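Side-chain contacts in probable M18 family aminopeptidase 1 (PDB 2GLF), which probably acts as a zinc-dependent aminopeptidase of the M18 family, releasing amino acids from the N-termini of peptides: residues T286-R291 with G401-F406; T256-L261 with V272-K277; I191-E196 with V201-L206; P104-E109 with N183-A188; H9-E14 with G384-V389. One frame throughout, in Å; residues are numbered along the deposited sequence.

Contact 1: T286-R291 with G401-F406; sequences TGAKAR and GTIAKF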
# COMPACT_ATOMS: atom_id res chain seq x y z
N THR A 286 -3.22 -47.67 10.07
CA THR A 286 -4.66 -47.64 10.20
C THR A 286 -5.17 -46.55 9.27
O THR A 286 -4.41 -45.91 8.55
CB THR A 286 -5.10 -47.33 11.63
OG1 THR A 286 -5.94 -46.17 11.62
CG2 THR A 286 -3.89 -47.11 12.55
N GLY A 287 -6.48 -46.32 9.29
CA GLY A 287 -7.03 -45.32 8.41
C GLY A 287 -7.47 -45.97 7.11
O GLY A 287 -6.94 -47.02 6.74
N ALA A 288 -8.45 -45.38 6.44
CA ALA A 288 -8.93 -45.94 5.18
C ALA A 288 -7.71 -46.00 4.28
O ALA A 288 -6.76 -45.25 4.49
CB ALA A 288 -9.99 -45.03 4.58
N LYS A 289 -7.70 -46.90 3.30
CA LYS A 289 -6.52 -46.96 2.45
C LYS A 289 -5.32 -47.37 3.31
O LYS A 289 -4.37 -46.61 3.46
CB LYS A 289 -6.29 -45.58 1.82
CG LYS A 289 -4.97 -45.39 1.11
CD LYS A 289 -4.25 -44.16 1.63
CE LYS A 289 -5.08 -42.90 1.44
NZ LYS A 289 -4.31 -41.68 1.81
N ALA A 290 -5.38 -48.57 3.87
CA ALA A 290 -4.31 -49.08 4.72
C ALA A 290 -4.22 -50.60 4.71
O ALA A 290 -3.61 -51.20 5.59
CB ALA A 290 -4.50 -48.60 6.15
N ARG A 291 -4.84 -51.22 3.71
CA ARG A 291 -4.82 -52.67 3.55
C ARG A 291 -5.66 -53.40 4.60
O ARG A 291 -6.36 -54.35 4.27
CB ARG A 291 -3.38 -53.19 3.58
CG ARG A 291 -3.25 -54.61 3.05
CD ARG A 291 -1.80 -55.05 2.96
NE ARG A 291 -1.66 -56.36 2.33
CZ ARG A 291 -1.79 -56.58 1.02
NH1 ARG A 291 -2.04 -55.57 0.19
NH2 ARG A 291 -1.66 -57.81 0.54
N GLY A 401 -13.87 -33.23 1.93
CA GLY A 401 -13.22 -34.49 1.65
C GLY A 401 -13.30 -35.45 2.82
O GLY A 401 -12.74 -35.19 3.89
N THR A 402 -14.01 -36.56 2.63
CA THR A 402 -14.15 -37.57 3.67
C THR A 402 -13.49 -38.85 3.19
O THR A 402 -12.92 -38.89 2.10
CB THR A 402 -15.62 -37.87 3.99
OG1 THR A 402 -16.27 -38.31 2.79
CG2 THR A 402 -16.32 -36.64 4.52
N ILE A 403 -13.58 -39.91 3.99
CA ILE A 403 -12.96 -41.18 3.62
C ILE A 403 -13.75 -41.97 2.58
O ILE A 403 -13.28 -43.00 2.08
CB ILE A 403 -12.72 -42.06 4.86
CG1 ILE A 403 -14.04 -42.60 5.41
CG2 ILE A 403 -12.01 -41.26 5.93
CD1 ILE A 403 -13.85 -43.64 6.51
N ALA A 404 -14.94 -41.48 2.24
CA ALA A 404 -15.78 -42.15 1.26
C ALA A 404 -15.00 -42.47 -0.00
O ALA A 404 -15.04 -43.60 -0.50
CB ALA A 404 -16.98 -41.27 0.92
N LYS A 405 -14.27 -41.49 -0.53
CA LYS A 405 -13.49 -41.69 -1.75
C LYS A 405 -12.67 -42.99 -1.77
O LYS A 405 -12.65 -43.72 -2.77
CB LYS A 405 -12.56 -40.50 -1.98
CG LYS A 405 -11.44 -40.39 -0.96
CD LYS A 405 -10.39 -39.37 -1.38
CE LYS A 405 -10.93 -37.95 -1.34
NZ LYS A 405 -9.84 -36.97 -1.64
N PHE A 406 -11.99 -43.29 -0.66
CA PHE A 406 -11.14 -44.47 -0.56
C PHE A 406 -11.87 -45.78 -0.78
O PHE A 406 -11.32 -46.72 -1.36
CB PHE A 406 -10.45 -44.50 0.79
CG PHE A 406 -9.65 -43.27 1.08
CD1 PHE A 406 -8.73 -42.79 0.15
CD2 PHE A 406 -9.82 -42.58 2.28
CE1 PHE A 406 -8.00 -41.64 0.39
CE2 PHE A 406 -9.09 -41.41 2.54
CZ PHE A 406 -8.18 -40.94 1.59
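Ile403 and Phe406 bring the short helix that ends at residue 408 against Ala288 and Lys289, part of the loop that links strand 270-275 to helix 292-303; this is loop-to-helix packing near the metal site of the alpha/beta domain. Thr402 takes a weak capping bond from Ala404 N at its OG1, which also pairs with Asp416; a short side chain with a hydroxyl suits a place where amide groups lack helical partners. Ile403 comes next. Its CB lies 4.0 Å from Ala288 CB, and its side chain sits about 5 Å from that of His92, which together with Asp249 and Asp326 binds a manganese ion in this crystal. Phe406 and Ala288 share most of the contact. With CG turned away from the carbonyl carbon (chi1 -56°), the Phe406 ring enters between two lysine chains: CG of the neighbouring Lys405 rests over the centre of one face, 3.7 Å above the plane, while Lys289 CB lies over the opposite face, shifted toward the rim. Replacing Phe406 by an alanine would probably open a gap beside Ala288 and leave the poorly ordered Lys289 chain, whose modelled position is uncertain, without a surface to lie on. Ala288 approaches the ring obliquely, and as a mere methyl it lets the loop come close, its CB 3.4 Å from Phe406 CD2.

Contact 2: T256-L261 with V272-K277; sequences TALRAL and VIFFDK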
# COMPACT_ATOMS: atom_id res chain seq x y z
N THR A 256 -23.43 -44.21 16.75
CA THR A 256 -24.70 -44.51 16.11
C THR A 256 -24.61 -45.76 15.23
O THR A 256 -25.54 -46.54 15.18
CB THR A 256 -25.22 -43.33 15.25
OG1 THR A 256 -24.16 -42.82 14.43
CG2 THR A 256 -25.77 -42.23 16.14
N ALA A 257 -23.47 -45.93 14.56
CA ALA A 257 -23.28 -47.10 13.70
C ALA A 257 -23.07 -48.34 14.56
O ALA A 257 -23.56 -49.42 14.24
CB ALA A 257 -22.09 -46.89 12.79
N LEU A 258 -22.34 -48.20 15.66
CA LEU A 258 -22.09 -49.31 16.56
C LEU A 258 -23.44 -49.81 17.08
O LEU A 258 -23.73 -51.01 17.04
CB LEU A 258 -21.25 -48.86 17.75
CG LEU A 258 -20.36 -49.89 18.45
CD1 LEU A 258 -20.18 -49.47 19.89
CD2 LEU A 258 -20.96 -51.28 18.38
N ARG A 259 -24.27 -48.89 17.55
CA ARG A 259 -25.58 -49.25 18.07
C ARG A 259 -26.48 -49.85 17.00
O ARG A 259 -27.29 -50.73 17.29
CB ARG A 259 -26.26 -48.03 18.70
CG ARG A 259 -25.60 -47.57 20.01
CD ARG A 259 -25.75 -48.61 21.11
NE ARG A 259 -27.16 -48.79 21.44
CZ ARG A 259 -27.89 -47.89 22.07
NH1 ARG A 259 -27.34 -46.74 22.45
NH2 ARG A 259 -29.18 -48.11 22.29
N ALA A 260 -26.34 -49.39 15.76
CA ALA A 260 -27.13 -49.92 14.66
C ALA A 260 -26.67 -51.35 14.38
O ALA A 260 -27.49 -52.27 14.29
CB ALA A 260 -26.95 -49.06 13.42
N LEU A 261 -25.36 -51.53 14.26
CA LEU A 261 -24.78 -52.84 13.99
C LEU A 261 -25.31 -53.86 14.97
O LEU A 261 -25.71 -54.96 14.59
CB LEU A 261 -23.25 -52.80 14.11
CG LEU A 261 -22.55 -54.15 13.96
CD1 LEU A 261 -22.71 -54.63 12.53
CD2 LEU A 261 -21.07 -54.05 14.30
N VAL A 272 -19.26 -52.65 10.46
CA VAL A 272 -18.83 -51.28 10.70
C VAL A 272 -17.32 -51.24 10.89
O VAL A 272 -16.76 -52.04 11.64
CB VAL A 272 -19.49 -50.69 11.96
CG1 VAL A 272 -19.05 -49.25 12.12
CG2 VAL A 272 -21.00 -50.76 11.87
N ILE A 273 -16.65 -50.31 10.22
CA ILE A 273 -15.20 -50.17 10.36
C ILE A 273 -14.87 -48.80 10.94
O ILE A 273 -15.42 -47.78 10.52
CB ILE A 273 -14.51 -50.36 9.02
CG1 ILE A 273 -14.95 -51.70 8.43
CG2 ILE A 273 -13.00 -50.38 9.20
CD1 ILE A 273 -14.58 -51.84 6.98
N PHE A 274 -13.96 -48.78 11.90
CA PHE A 274 -13.57 -47.55 12.57
C PHE A 274 -12.10 -47.23 12.30
O PHE A 274 -11.22 -47.96 12.74
CB PHE A 274 -13.80 -47.70 14.06
CG PHE A 274 -15.24 -47.94 14.43
CD1 PHE A 274 -15.58 -48.91 15.35
CD2 PHE A 274 -16.24 -47.15 13.89
CE1 PHE A 274 -16.91 -49.09 15.73
CE2 PHE A 274 -17.57 -47.33 14.26
CZ PHE A 274 -17.90 -48.30 15.19
N PHE A 275 -11.85 -46.13 11.58
CA PHE A 275 -10.47 -45.76 11.26
C PHE A 275 -9.89 -44.64 12.10
O PHE A 275 -10.60 -43.90 12.77
CB PHE A 275 -10.35 -45.38 9.79
CG PHE A 275 -10.71 -46.50 8.85
CD1 PHE A 275 -12.01 -46.63 8.36
CD2 PHE A 275 -9.74 -47.41 8.44
CE1 PHE A 275 -12.34 -47.65 7.48
CE2 PHE A 275 -10.06 -48.45 7.56
CZ PHE A 275 -11.36 -48.57 7.08
N ASP A 276 -8.57 -44.54 12.04
CA ASP A 276 -7.79 -43.54 12.76
C ASP A 276 -7.04 -42.77 11.66
O ASP A 276 -6.98 -43.23 10.52
CB ASP A 276 -6.84 -44.29 13.73
CG ASP A 276 -5.57 -43.52 14.10
OD1 ASP A 276 -4.47 -44.06 13.82
OD2 ASP A 276 -5.64 -42.41 14.69
N LYS A 277 -6.52 -41.59 11.97
CA LYS A 277 -5.77 -40.81 10.99
C LYS A 277 -6.57 -40.09 9.89
O LYS A 277 -5.97 -39.52 8.99
CB LYS A 277 -4.70 -41.68 10.31
CG LYS A 277 -3.33 -41.69 10.99
CD LYS A 277 -3.43 -42.03 12.46
CE LYS A 277 -2.07 -42.23 13.11
NZ LYS A 277 -1.28 -40.97 13.18
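Ala257 O accepts the helical bond from Leu261 N at 2.8 Å and is also touched by a methyl of the facing strand, Val272 CG2 at 3.7 Å. The contact joins helix 248-263 to strand 270-275 of the central mixed sheet, the helix-on-sheet packing of an alpha/beta fold. The two short segments run nearly antiparallel, at 155°, with their axes 9.2 Å apart. Val272 and Phe274 alternate with Ile273 and Phe275 along the strand, and it is the first pair that looks toward the helix. The branched Val272 suits both the strand and the interface: CG1 meets Ala257 CB at 3.9 Å, while CG2 lies between Ala257 and Leu261, 3.8 Å from Leu261 CB. CG1 lies opposite the backbone N (chi1 -177°), which leaves CG2 on the side of Leu261. The small Ala257 allows the helix to settle on the sheet, where it also meets Val89 of strand 87-92. Helix 33-45 adds to the packing, since its Ile40 touches both Leu258 and Phe274. The Phe274 ring turns its edge to the helix, and near the ring plane its CZ comes 4.3 Å from Leu258 CB.

Contact 3: I191-E196 with V201-L206; sequences IPLSGE and VKTNVL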
# COMPACT_ATOMS: atom_id res chain seq x y z
N ILE A 191 6.85 -25.57 41.04
CA ILE A 191 7.63 -25.70 42.27
C ILE A 191 8.99 -26.33 41.99
O ILE A 191 9.08 -27.37 41.34
CB ILE A 191 6.83 -26.50 43.38
CG1 ILE A 191 7.78 -26.98 44.48
CG2 ILE A 191 6.06 -27.64 42.77
CD1 ILE A 191 8.58 -28.23 44.14
N PRO A 192 10.07 -25.69 42.47
CA PRO A 192 11.46 -26.14 42.30
C PRO A 192 11.93 -27.18 43.32
O PRO A 192 11.47 -27.20 44.47
CB PRO A 192 12.25 -24.85 42.43
CG PRO A 192 11.48 -24.14 43.50
CD PRO A 192 10.04 -24.36 43.10
N LEU A 193 12.84 -28.04 42.89
CA LEU A 193 13.38 -29.08 43.74
C LEU A 193 14.52 -28.52 44.58
O LEU A 193 15.61 -28.30 44.07
CB LEU A 193 13.93 -30.23 42.89
CG LEU A 193 13.79 -31.66 43.42
CD1 LEU A 193 14.85 -32.54 42.76
CD2 LEU A 193 13.95 -31.70 44.93
N SER A 194 14.26 -28.28 45.86
CA SER A 194 15.31 -27.75 46.72
C SER A 194 16.56 -28.60 46.50
O SER A 194 16.49 -29.83 46.53
CB SER A 194 14.88 -27.83 48.19
OG SER A 194 15.88 -27.26 49.03
N GLY A 195 17.69 -27.94 46.28
CA GLY A 195 18.92 -28.67 46.05
C GLY A 195 19.37 -28.54 44.61
O GLY A 195 20.54 -28.27 44.35
N GLU A 196 18.45 -28.74 43.68
CA GLU A 196 18.77 -28.65 42.26
C GLU A 196 19.22 -27.24 41.88
O GLU A 196 18.54 -26.26 42.19
CB GLU A 196 17.57 -29.06 41.41
CG GLU A 196 17.60 -30.50 40.93
CD GLU A 196 18.80 -30.81 40.05
OE1 GLU A 196 19.02 -30.07 39.06
OE2 GLU A 196 19.52 -31.79 40.34
N VAL A 201 12.86 -26.97 38.45
CA VAL A 201 11.44 -27.25 38.30
C VAL A 201 11.21 -28.46 37.41
O VAL A 201 10.41 -29.34 37.74
CB VAL A 201 10.67 -26.04 37.73
CG1 VAL A 201 9.19 -26.39 37.63
CG2 VAL A 201 10.85 -24.82 38.63
N LYS A 202 11.90 -28.50 36.27
CA LYS A 202 11.74 -29.62 35.35
C LYS A 202 12.05 -30.88 36.16
O LYS A 202 11.24 -31.81 36.21
CB LYS A 202 12.72 -29.51 34.18
CG LYS A 202 12.56 -30.61 33.15
CD LYS A 202 13.63 -30.53 32.08
CE LYS A 202 13.50 -31.67 31.09
NZ LYS A 202 14.41 -31.54 29.91
N THR A 203 13.22 -30.87 36.79
CA THR A 203 13.69 -31.97 37.62
C THR A 203 12.61 -32.42 38.60
O THR A 203 12.40 -33.62 38.80
CB THR A 203 14.95 -31.55 38.43
OG1 THR A 203 16.00 -31.22 37.52
CG2 THR A 203 15.40 -32.68 39.34
N ASN A 204 11.93 -31.46 39.21
CA ASN A 204 10.88 -31.78 40.16
C ASN A 204 9.78 -32.57 39.45
O ASN A 204 9.34 -33.61 39.93
CB ASN A 204 10.29 -30.52 40.78
CG ASN A 204 9.39 -30.83 41.94
OD1 ASN A 204 9.83 -31.36 42.96
ND2 ASN A 204 8.10 -30.52 41.80
N VAL A 205 9.34 -32.05 38.30
CA VAL A 205 8.30 -32.72 37.53
C VAL A 205 8.78 -34.14 37.19
O VAL A 205 8.03 -35.11 37.35
CB VAL A 205 8.01 -31.96 36.23
CG1 VAL A 205 7.19 -32.81 35.27
CG2 VAL A 205 7.29 -30.69 36.56
N LEU A 206 10.02 -34.25 36.72
CA LEU A 206 10.58 -35.55 36.36
C LEU A 206 10.58 -36.51 37.54
O LEU A 206 10.38 -37.71 37.36
CB LEU A 206 12.01 -35.39 35.84
CG LEU A 206 12.13 -35.02 34.37
CD1 LEU A 206 13.59 -34.86 34.02
CD2 LEU A 206 11.48 -36.10 33.51
O HOH W 1 7.50 -28.97 39.82
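Ile191 and Asn204 meet where the loop joining strand 185-189 to helix 200-213 packs on that helix's first turns. The polar link between them is made through water. One water donates to Ile191 O at 2.7 Å and accepts from Asn204 ND2 at 2.6 Å; the direct approach of ND2 to that carbonyl has too poor an angle for a bond. Asparagine suits this place because its amide is short yet reaches beyond the helix surface, CG lying opposite the backbone N (chi1 -169°). The loop has its own bond, Glu196 N to Leu193 O, which closes a beta turn through Gly195, whose positive phi is readily adopted without a side chain. Two further polar bonds tie the loop to the fourth subunit: Ile191 N meets Asp239 and Pro192 O meets His9 of that chain. The rest is van der Waals contact. Ile191 CD1 lies against the Asn204 amide, the two side chains crossing at about a right angle, and Pro192 CB touches Val201 CG2 at 4.0 Å. Thr203 divides its roles, OG1 bonding back to Glu199 O just before the helix while the methyl faces the loop. That methyl, CG2, is 3.5 Å from both Leu193 CD1 and Glu196 CG.

Contact 4: P104-E109 with N183-A188; sequences PLIEDE and NLMLIA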
# COMPACT_ATOMS: atom_id res chain seq x y z
N PRO A 104 8.92 -33.61 25.12
CA PRO A 104 7.99 -32.57 25.56
C PRO A 104 8.39 -31.74 26.77
O PRO A 104 7.99 -30.58 26.89
CB PRO A 104 6.71 -33.35 25.82
CG PRO A 104 7.24 -34.60 26.42
CD PRO A 104 8.42 -34.94 25.52
N LEU A 105 9.18 -32.31 27.67
CA LEU A 105 9.55 -31.57 28.87
C LEU A 105 10.74 -30.61 28.73
O LEU A 105 11.87 -31.03 28.45
CB LEU A 105 9.83 -32.53 30.02
CG LEU A 105 9.17 -32.23 31.37
CD1 LEU A 105 9.95 -32.98 32.45
CD2 LEU A 105 9.17 -30.73 31.66
N ILE A 106 10.46 -29.33 28.94
CA ILE A 106 11.47 -28.27 28.89
C ILE A 106 11.17 -27.35 30.07
O ILE A 106 10.08 -27.43 30.65
CB ILE A 106 11.37 -27.42 27.61
CG1 ILE A 106 10.14 -26.51 27.67
CG2 ILE A 106 11.26 -28.32 26.40
CD1 ILE A 106 10.03 -25.54 26.51
N GLU A 107 12.12 -26.49 30.42
CA GLU A 107 11.91 -25.53 31.49
C GLU A 107 12.23 -24.14 30.96
O GLU A 107 13.22 -23.96 30.25
CB GLU A 107 12.79 -25.81 32.71
CG GLU A 107 12.52 -24.80 33.83
CD GLU A 107 13.31 -25.05 35.10
OE1 GLU A 107 13.28 -26.18 35.61
OE2 GLU A 107 13.97 -24.09 35.59
N ASP A 108 11.40 -23.16 31.30
CA ASP A 108 11.62 -21.79 30.86
C ASP A 108 11.09 -20.81 31.89
O ASP A 108 9.96 -20.95 32.36
CB ASP A 108 10.93 -21.54 29.52
CG ASP A 108 11.60 -20.43 28.73
OD1 ASP A 108 10.97 -19.89 27.79
OD2 ASP A 108 12.77 -20.10 29.04
N GLU A 109 11.91 -19.83 32.24
CA GLU A 109 11.54 -18.84 33.25
C GLU A 109 11.00 -19.52 34.50
O GLU A 109 9.99 -19.10 35.08
CB GLU A 109 10.51 -17.85 32.69
CG GLU A 109 11.08 -16.89 31.64
CD GLU A 109 12.40 -16.22 32.07
OE1 GLU A 109 12.51 -15.76 33.24
OE2 GLU A 109 13.32 -16.15 31.22
N ASN A 183 3.81 -22.40 20.54
CA ASN A 183 3.49 -21.88 21.87
C ASN A 183 2.39 -22.65 22.59
O ASN A 183 2.01 -22.28 23.69
CB ASN A 183 3.09 -20.40 21.80
CG ASN A 183 4.23 -19.50 21.39
OD1 ASN A 183 5.39 -19.78 21.68
ND2 ASN A 183 3.91 -18.41 20.71
N LEU A 184 1.87 -23.70 21.98
CA LEU A 184 0.82 -24.48 22.64
C LEU A 184 1.51 -25.46 23.58
O LEU A 184 1.66 -26.64 23.28
CB LEU A 184 -0.02 -25.23 21.59
CG LEU A 184 -0.71 -24.27 20.61
CD1 LEU A 184 -1.37 -25.03 19.47
CD2 LEU A 184 -1.74 -23.45 21.37
N MSE A 185 1.93 -24.95 24.73
CA MSE A 185 2.62 -25.76 25.73
C MSE A 185 1.87 -25.72 27.05
O MSE A 185 1.55 -24.64 27.55
CB MSE A 185 4.03 -25.22 25.93
CG MSE A 185 4.58 -24.51 24.71
SE MSE A 185 6.44 -24.02 24.85
CE MSE A 185 6.27 -22.45 25.96
N LEU A 186 1.58 -26.88 27.63
CA LEU A 186 0.89 -26.88 28.91
C LEU A 186 1.91 -26.75 30.03
O LEU A 186 3.07 -27.15 29.88
CB LEU A 186 0.06 -28.16 29.13
CG LEU A 186 0.08 -29.30 28.10
CD1 LEU A 186 -0.77 -30.44 28.63
CD2 LEU A 186 -0.45 -28.81 26.77
N ILE A 187 1.48 -26.16 31.13
CA ILE A 187 2.35 -25.97 32.28
C ILE A 187 2.51 -27.30 33.02
O ILE A 187 1.54 -27.90 33.47
CB ILE A 187 1.77 -24.91 33.23
CG1 ILE A 187 1.62 -23.58 32.48
CG2 ILE A 187 2.68 -24.73 34.43
CD1 ILE A 187 1.09 -22.44 33.31
N ALA A 188 3.75 -27.78 33.11
CA ALA A 188 4.01 -29.04 33.79
C ALA A 188 4.13 -28.83 35.29
O ALA A 188 3.74 -29.69 36.08
CB ALA A 188 5.28 -29.67 33.25
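No ring, amide or carboxylate takes part where Leu105 and Ile106 touch Ala188 and Met185, so between the two segments there are no faces or edges to match. The contact is made of aliphatic ends and one selenium atom. Ile106 CD1 lies 4.2 Å from SE of Met185, which is built as selenomethionine, and Leu105 CD2 lies 4.3 Å from Ala188 CB. In both pairs the reach comes from the tip of the side chain on strand 97-108. Ile106 sets CG1 between its backbone N and carbonyl carbon (chi1 73°) and then runs straight on, which carries CD1 to the selenium. Strands 97-108 and 185-189 belong to one six-stranded antiparallel sheet but are not neighbours in it. Strand 111-119 runs between them, pairing through its backbone with Ile106 on one side and with Ala188 on the other. On one face of the sheet, therefore, Leu105 must reach across to the methyl of Ala188, and on the other Ile106 and Met185 reach toward each other. The first pair lies under helix 200-213, both residues touching Val205, and the small Ala188 leaves room for that helix. On the second face, His342 of the second subunit packs on Ile106. Leucine, isoleucine and methionine suit these places, since they span the distance without polar atoms to satisfy. Just ahead of Met185, Leu184 is the centre of an inverse gamma turn, closed by a weak bond from Met185 N to Asn183 O.

Contact 5: H9-E14 with G384-V389; sequences HHRKKE and GVIWQV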
# COMPACT_ATOMS: atom_id res chain seq x y z
N HIS A 9 -40.89 -33.90 16.21
CA HIS A 9 -42.32 -34.08 15.98
C HIS A 9 -42.68 -35.45 15.41
O HIS A 9 -43.83 -35.70 15.05
CB HIS A 9 -42.84 -33.00 15.04
CG HIS A 9 -42.84 -31.63 15.62
ND1 HIS A 9 -43.12 -30.50 14.88
CD2 HIS A 9 -42.61 -31.20 16.89
CE1 HIS A 9 -43.06 -29.44 15.66
NE2 HIS A 9 -42.76 -29.83 16.88
N HIS A 10 -41.69 -36.34 15.32
CA HIS A 10 -41.94 -37.67 14.77
C HIS A 10 -41.21 -38.81 15.47
O HIS A 10 -41.29 -39.95 15.02
CB HIS A 10 -41.55 -37.71 13.29
CG HIS A 10 -42.25 -36.71 12.43
ND1 HIS A 10 -43.62 -36.67 12.31
CD2 HIS A 10 -41.77 -35.73 11.64
CE1 HIS A 10 -43.96 -35.70 11.47
NE2 HIS A 10 -42.85 -35.11 11.05
N ARG A 11 -40.50 -38.54 16.57
CA ARG A 11 -39.78 -39.63 17.19
C ARG A 11 -39.98 -40.04 18.64
O ARG A 11 -39.56 -41.14 19.01
CB ARG A 11 -38.28 -39.47 16.93
CG ARG A 11 -37.70 -40.65 16.15
CD ARG A 11 -38.36 -40.75 14.79
NE ARG A 11 -38.05 -41.99 14.11
CZ ARG A 11 -38.42 -42.26 12.86
NH1 ARG A 11 -39.10 -41.37 12.16
NH2 ARG A 11 -38.11 -43.43 12.31
N LYS A 12 -40.57 -39.19 19.47
CA LYS A 12 -40.81 -39.58 20.86
C LYS A 12 -39.67 -39.29 21.84
O LYS A 12 -38.68 -40.02 21.92
CB LYS A 12 -41.18 -41.07 20.93
CG LYS A 12 -41.23 -41.68 22.31
CD LYS A 12 -41.56 -43.17 22.24
CE LYS A 12 -42.93 -43.42 21.60
NZ LYS A 12 -43.34 -44.85 21.65
N LYS A 13 -39.86 -38.21 22.61
CA LYS A 13 -38.90 -37.74 23.61
C LYS A 13 -38.20 -38.84 24.39
O LYS A 13 -36.97 -38.91 24.40
CB LYS A 13 -39.61 -36.79 24.58
CG LYS A 13 -40.25 -35.58 23.91
CD LYS A 13 -40.82 -34.57 24.91
CE LYS A 13 -42.16 -35.01 25.52
NZ LYS A 13 -42.03 -36.17 26.44
N GLU A 14 -38.97 -39.69 25.05
CA GLU A 14 -38.40 -40.76 25.86
C GLU A 14 -37.32 -41.59 25.16
O GLU A 14 -36.29 -41.91 25.77
CB GLU A 14 -39.52 -41.69 26.37
CG GLU A 14 -40.78 -41.72 25.52
CD GLU A 14 -41.72 -40.56 25.81
OE1 GLU A 14 -42.75 -40.43 25.11
OE2 GLU A 14 -41.44 -39.79 26.75
N GLY A 384 -39.56 -44.59 6.66
CA GLY A 384 -40.00 -43.38 7.33
C GLY A 384 -38.92 -42.63 8.09
O GLY A 384 -39.20 -41.99 9.10
N VAL A 385 -37.69 -42.69 7.59
CA VAL A 385 -36.58 -42.01 8.24
C VAL A 385 -36.55 -40.53 7.83
O VAL A 385 -36.64 -40.19 6.65
CB VAL A 385 -35.24 -42.66 7.85
CG1 VAL A 385 -34.13 -42.13 8.73
CG2 VAL A 385 -35.35 -44.16 7.95
N ILE A 386 -36.44 -39.65 8.82
CA ILE A 386 -36.38 -38.22 8.57
C ILE A 386 -34.97 -37.85 8.10
O ILE A 386 -34.00 -38.09 8.81
CB ILE A 386 -36.72 -37.41 9.86
CG1 ILE A 386 -38.23 -37.42 10.12
CG2 ILE A 386 -36.26 -35.98 9.72
CD1 ILE A 386 -38.81 -38.78 10.37
N TRP A 387 -34.86 -37.27 6.91
CA TRP A 387 -33.56 -36.88 6.39
C TRP A 387 -33.61 -35.55 5.64
O TRP A 387 -34.69 -35.06 5.28
CB TRP A 387 -32.99 -37.98 5.48
CG TRP A 387 -33.80 -38.20 4.24
CD1 TRP A 387 -35.03 -38.80 4.15
CD2 TRP A 387 -33.48 -37.75 2.92
NE1 TRP A 387 -35.50 -38.74 2.85
CE2 TRP A 387 -34.57 -38.10 2.08
CE3 TRP A 387 -32.38 -37.08 2.36
CZ2 TRP A 387 -34.58 -37.79 0.71
CZ3 TRP A 387 -32.40 -36.77 1.00
CH2 TRP A 387 -33.49 -37.13 0.20
N GLN A 388 -32.44 -34.97 5.40
CA GLN A 388 -32.34 -33.69 4.70
C GLN A 388 -31.07 -33.68 3.86
O GLN A 388 -30.12 -34.40 4.18
CB GLN A 388 -32.31 -32.54 5.73
CG GLN A 388 -31.18 -32.63 6.74
CD GLN A 388 -31.21 -31.52 7.77
OE1 GLN A 388 -31.52 -30.37 7.46
NE2 GLN A 388 -30.85 -31.85 9.01
N VAL A 389 -31.05 -32.89 2.80
CA VAL A 389 -29.85 -32.82 1.95
C VAL A 389 -28.89 -31.82 2.58
O VAL A 389 -29.32 -30.86 3.21
CB VAL A 389 -30.17 -32.35 0.49
CG1 VAL A 389 -31.66 -32.45 0.23
CG2 VAL A 389 -29.67 -30.94 0.25
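Arg11 and Ile386 lie alongside each other, pointing opposite ways, the guanidinium reaching on beyond the isoleucine to the backbone of Gly384. There NH1 donates to Gly384 O over 3.1 Å, with an N-H...O angle of 159°. The oxygen lies at the edge of the guanidinium, near its plane, whereas the donor is tilted 23° from the plane of the carbonyl. The bend of the Arg11 chain at chi2 (62°) turns the end of the side chain to this meeting. Ile386 lies oblique to the same flat group, its CD1 3.2 Å from NH1. His10 CB also reaches Ile386 CD1, at 4.1 Å, and the imidazole too stands oblique to the isoleucine. Gly384 follows helix 370-382 and closes its end in a Schellman motif, where a positive phi is easiest without a side chain. Ile386, just before the edge strand 387-389, supplies a buried apolar chain, and Val7 also packs on it. A leucine in place of Arg11 would probably leave Gly384 O without this donor and Glu438, whose carboxylate makes a long, weak ion pair with NE, without that positive neighbour. The contact thus joins the N-terminal segment to the end of a helix through one charged hydrogen bond beside an aliphatic chain, and the positive charge probably suits the negative end of the helix dipole.

Contact 5 joins the N-terminal segment to the turn leading into strand 387-389, at the edge of the mixed sheet within this chain; contacts 2, 3 and 4 are nested in its loop, while it crosses contact 1. Contacts 1 and 2 touch, Phe275 packing against the loop at Gly287; Ile403 of contact 1 lies about 7 Å from a manganese ion. Contacts 3 and 4 share the antiparallel sheet and helix 200-213, Glu107 OE1 accepting from Lys202 N. Centres of these two groups are about 35 to 46 Å apart; that of contact 5 is about 22 Å from contact 2. This is consistent with a catalytic part and a separate part, both reaching other subunits of the twelve-chain assembly.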